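Local coordinates for protein kinase A regulatory subunit, putative (Trypanosoma cruzi, PDB 6FTF) that serves as the regulatory subunit of a cAMP-independent protein kinase A, binding the nucleoside analogue 7-cyano-7-deazainosine in its cyclic nucleotide-binding domains, at residues 69-74 / 123-128. Residues are numbered along the deposited sequence; the frame is centred on the assembly and turned at random.
Sequences DDCIME and TVKVCT. With 7CI (7-cyano-7-deazainosine), chain F.
Their first torsions turn Met73 CG and Val124 CG2 toward each other: Met73 CG sits between its own backbone N and carbonyl carbon (chi1 58°), while Val124 CG2 lies anti to the carbonyl carbon, and the two carbons come within 3.5 Å of each other. The pair lies where edge strand 71-73 runs antiparallel to 123-126 in the beta-roll of a cyclic nucleotide-binding domain, with strand 91-95 on the far side of 123-126. The Met73 chain bends at chi3, and its SD lies 3.7 Å from C12 of 7-cyano-7-deazainosine; Val124 CG2 approaches the ribose ring oxygen O1. The same apolar pair thus lines the sugar side of the pocket, whose polar contacts include Glu111, Glu113 and the backbone N of Ala122.

Ile72, where the chain turns a corner, sends CD1 to Val124 CG1 at 4.0 Å and sets CG1 against Val126 CG2, the two side chains crossing at about a right angle. Phe66 adjoins both Ile72 and Val126, which are buried. Cys71 and Lys125, a non-hydrogen-bonded pair, point to the face opposite Met73 and Val124, where Cys71 SG touches Thr123 CG2 at 3.7 Å.

Four backbone hydrogen bonds link 69-74 to 123-128. Val126 N gives a nearly straight one to Asp70 O (171°), whereas the bond from Ile72 N to Val124 O is bent to 134° at the hydrogen, and Cys71 CA also approaches that oxygen. At the exposed end, Lys125 runs out fully extended past Asp69, whose OD1 lies 3.4 Å from CE but 4.2 Å from NZ, too far for a salt bridge. Nearby, Val126 O takes two donors, Asp69 N and a water that also donates to Asp69 OD1 at 2.7 Å.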
ATOM      1  N   ASP A  69      23.078  -4.103  14.982  1.00 13.69           N
ATOM      2  CA  ASP A  69      24.208  -4.517  14.155  1.00 13.74           C
ATOM      3  C   ASP A  69      24.130  -5.963  13.657  1.00 13.88           C
ATOM      4  O   ASP A  69      24.971  -6.355  12.831  1.00 15.89           O
ATOM      5  CB  ASP A  69      25.587  -4.254  14.791  1.00 14.73           C
ATOM      6  CG  ASP A  69      26.062  -2.822  14.615  0.55 10.95           C
ATOM      7  OD1 ASP A  69      25.549  -2.092  13.752  0.74 16.16           O
ATOM      8  OD2 ASP A  69      26.999  -2.436  15.340  0.61 17.09           O
ATOM      9  N   ASP A  70      23.143  -6.752  14.071  1.00 13.71           N
ATOM     10  CA  ASP A  70      22.948  -8.045  13.434  1.00 12.58           C
ATOM     11  C   ASP A  70      22.513  -7.843  11.990  1.00 12.76           C
ATOM     12  O   ASP A  70      21.749  -6.926  11.673  1.00 14.07           O
ATOM     13  CB  ASP A  70      21.822  -8.824  14.112  1.00 13.21           C
ATOM     14  CG  ASP A  70      22.195  -9.393  15.457  1.00 14.83           C
ATOM     15  OD1 ASP A  70      23.390  -9.402  15.831  1.00 18.69           O
ATOM     16  OD2 ASP A  70      21.249  -9.866  16.140  1.00 16.73           O
ATOM     17  N   CYS A  71      22.970  -8.728  11.116  1.00 13.28           N
ATOM     18  CA  CYS A  71      22.489  -8.765   9.738  1.00 13.76           C
ATOM     19  C   CYS A  71      21.404  -9.825   9.614  1.00 15.35           C
ATOM     20  O   CYS A  71      21.640 -10.998   9.918  1.00 18.01           O
ATOM     21  CB  CYS A  71      23.624  -9.071   8.765  1.00 16.60           C
ATOM     22  SG  CYS A  71      24.813  -7.748   8.643  1.00 20.55           S
ATOM     23  N   ILE A  72      20.201  -9.406   9.227  1.00 12.89           N
ATOM     24  CA  ILE A  72      19.141 -10.365   8.938  1.00 13.10           C
ATOM     25  C   ILE A  72      19.516 -11.205   7.724  1.00 12.61           C
ATOM     26  O   ILE A  72      19.244 -12.410   7.673  1.00 15.21           O
ATOM     27  CB  ILE A  72      17.796  -9.632   8.752  1.00 13.27           C
ATOM     28  CG1 ILE A  72      17.408  -8.900  10.039  1.00 14.18           C
ATOM     29  CG2 ILE A  72      16.701 -10.605   8.338  1.00 14.21           C
ATOM     30  CD1 ILE A  72      16.201  -8.010   9.929  1.00 17.35           C
ATOM     31  N   MET A  73      20.123 -10.575   6.723  1.00 12.65           N
ATOM     32  CA  MET A  73      20.621 -11.237   5.528  1.00 12.75           C
ATOM     33  C   MET A  73      21.752 -10.376   4.993  1.00 13.99           C
ATOM     34  O   MET A  73      21.839  -9.181   5.293  1.00 14.03           O
ATOM     35  CB  MET A  73      19.511 -11.444   4.491  1.00 13.70           C
ATOM     36  CG  MET A  73      18.814 -10.179   4.047  1.00 13.42           C
ATOM     37  SD  MET A  73      17.324 -10.491   3.053  1.00 13.15           S
ATOM     38  CE  MET A  73      16.216 -11.070   4.328  1.00 13.31           C
ATOM     39  N   GLU A  74      22.628 -11.001   4.212  1.00 14.85           N
ATOM     40  CA  GLU A  74      23.822 -10.342   3.699  1.00 14.70           C
ATOM     41  C   GLU A  74      23.920 -10.528   2.196  1.00 13.48           C
ATOM     42  O   GLU A  74      23.639 -11.611   1.675  1.00 15.18           O
ATOM     43  CB  GLU A  74      25.079 -10.898   4.372  1.00 17.87           C
ATOM     44  CG  GLU A  74      25.120 -10.640   5.871  1.00 30.62           C
ATOM     45  CD  GLU A  74      26.313 -11.293   6.549  1.00 38.77           C
ATOM     46  OE1 GLU A  74      27.445 -11.129   6.043  1.00 41.05           O
ATOM     47  OE2 GLU A  74      26.111 -11.977   7.578  1.00 37.25           O
ATOM     48  N   THR A 123      22.538  -6.077   1.872  1.00 13.71           N
ATOM     49  CA  THR A 123      22.612  -6.433   3.276  1.00 14.29           C
ATOM     50  C   THR A 123      21.545  -5.693   4.068  1.00 13.83           C
ATOM     51  O   THR A 123      21.256  -4.521   3.816  1.00 14.75           O
ATOM     52  CB  THR A 123      24.013  -6.125   3.790  1.00 15.21           C
ATOM     53  OG1 THR A 123      24.911  -7.026   3.150  1.00 17.17           O
ATOM     54  CG2 THR A 123      24.118  -6.293   5.299  1.00 16.21           C
ATOM     55  N   VAL A 124      20.944  -6.401   5.021  1.00 12.99           N
ATOM     56  CA  VAL A 124      19.909  -5.859   5.895  1.00 11.44           C
ATOM     57  C   VAL A 124      20.454  -5.894   7.311  1.00 11.29           C
ATOM     58  O   VAL A 124      20.657  -6.979   7.865  1.00 13.39           O
ATOM     59  CB  VAL A 124      18.618  -6.675   5.789  1.00 12.10           C
ATOM     60  CG1 VAL A 124      17.587  -6.098   6.722  1.00 12.13           C
ATOM     61  CG2 VAL A 124      18.120  -6.716   4.341  1.00 12.96           C
ATOM     62  N   LYS A 125      20.687  -4.725   7.899  1.00 12.01           N
ATOM     63  CA  LYS A 125      21.424  -4.625   9.160  1.00 11.75           C
ATOM     64  C   LYS A 125      20.600  -3.849  10.177  1.00 11.87           C
ATOM     65  O   LYS A 125      20.216  -2.705   9.925  1.00 13.80           O
ATOM     66  CB  LYS A 125      22.782  -3.956   8.931  1.00 14.26           C
ATOM     67  CG  LYS A 125      23.747  -4.062  10.097  1.00 16.62           C
ATOM     68  CD  LYS A 125      25.103  -3.560   9.670  1.00 16.13           C
ATOM     69  CE  LYS A 125      26.127  -3.682  10.787  1.00 27.69           C
ATOM     70  NZ  LYS A 125      27.512  -3.492  10.275  1.00 38.68           N
ATOM     71  N   VAL A 126      20.336  -4.468  11.335  1.00 11.75           N
ATOM     72  CA  VAL A 126      19.454  -3.871  12.333  1.00 11.19           C
ATOM     73  C   VAL A 126      20.089  -2.612  12.909  1.00 12.44           C
ATOM     74  O   VAL A 126      21.278  -2.598  13.257  1.00 13.10           O
ATOM     75  CB  VAL A 126      19.164  -4.908  13.431  1.00 11.15           C
ATOM     76  CG1 VAL A 126      18.353  -4.293  14.551  1.00 12.50           C
ATOM     77  CG2 VAL A 126      18.464  -6.109  12.842  1.00 12.31           C
ATOM     78  N   CYS A 127      19.298  -1.550  13.043  1.00 12.23           N
ATOM     79  CA  CYS A 127      19.838  -0.290  13.532  1.00 14.25           C
ATOM     80  C   CYS A 127      19.099   0.260  14.738  1.00 16.57           C
ATOM     81  O   CYS A 127      19.436   1.359  15.201  1.00 21.41           O
ATOM     82  CB  CYS A 127      19.915   0.763  12.415  1.00 15.73           C
ATOM     83  SG  CYS A 127      18.357   1.177  11.637  1.00 17.26           S
ATOM     84  N   THR A 128      18.148  -0.479  15.285  1.00 14.95           N
ATOM     85  CA  THR A 128      17.592  -0.214  16.602  1.00 14.07           C
ATOM     86  C   THR A 128      18.206  -1.194  17.593  1.00 12.84           C
ATOM     87  O   THR A 128      18.943  -2.104  17.218  1.00 13.76           O
ATOM     88  CB  THR A 128      16.071  -0.355  16.558  1.00 13.23           C
ATOM     89  OG1 THR A 128      15.715  -1.559  15.861  1.00 12.96           O
ATOM     90  CG2 THR A 128      15.455   0.827  15.835  1.00 15.42           C
TER
HETATM   91  C1  7CI F 605      15.479  -4.779   0.529  1.00 11.60           C
HETATM   92  N1  7CI F 605      15.973  -3.927  -0.598  1.00 11.23           N
HETATM   93  O1  7CI F 605      16.571  -5.530   1.036  1.00 10.93           O
HETATM   94  C2  7CI F 605      15.578  -2.671  -0.813  1.00 11.02           C
HETATM   95  N2  7CI F 605      14.666  -1.911  -0.156  1.00 12.11           N
HETATM   96  O2  7CI F 605      13.564  -5.973   1.101  1.00 11.22           O
HETATM   97  C3  7CI F 605      14.435  -0.666  -0.607  1.00 11.97           C
HETATM   98  N3  7CI F 605      15.126  -0.167  -1.720  1.00 13.86           N
HETATM   99  O3  7CI F 605      14.467  -8.103  -0.122  1.00 10.94           O
HETATM  100  C4  7CI F 605      16.039  -0.919  -2.390  1.00 13.00           C
HETATM  101  N4  7CI F 605      18.860  -3.270  -4.376  1.00 23.08           N
HETATM  102  C5  7CI F 605      16.307  -2.218  -1.958  1.00 12.99           C
HETATM  103  O5  7CI F 605      16.605  -0.389  -3.390  1.00 18.63           O
HETATM  104  C6  7CI F 605      17.189  -3.281  -2.393  1.00 13.23           C
HETATM  105  C7  7CI F 605      16.934  -4.312  -1.477  1.00 12.93           C
HETATM  106  C8  7CI F 605      18.103  -3.273  -3.477  1.00 17.72           C
HETATM  107  C9  7CI F 605      14.475  -5.748   0.103  1.00 10.24           C
HETATM  108  C10 7CI F 605      15.261  -6.913  -0.198  1.00 10.19           C
HETATM  109  C11 7CI F 605      16.288  -6.907   0.916  1.00 10.57           C
HETATM  110  C12 7CI F 605      17.613  -7.724   0.573  1.00 11.42           C
HETATM  111  O4  7CI F 605      18.084  -7.363  -0.708  1.00 11.79           O
HETATM  112  O   HOH W   1      23.422  -1.031  12.562  1.00 18.48           O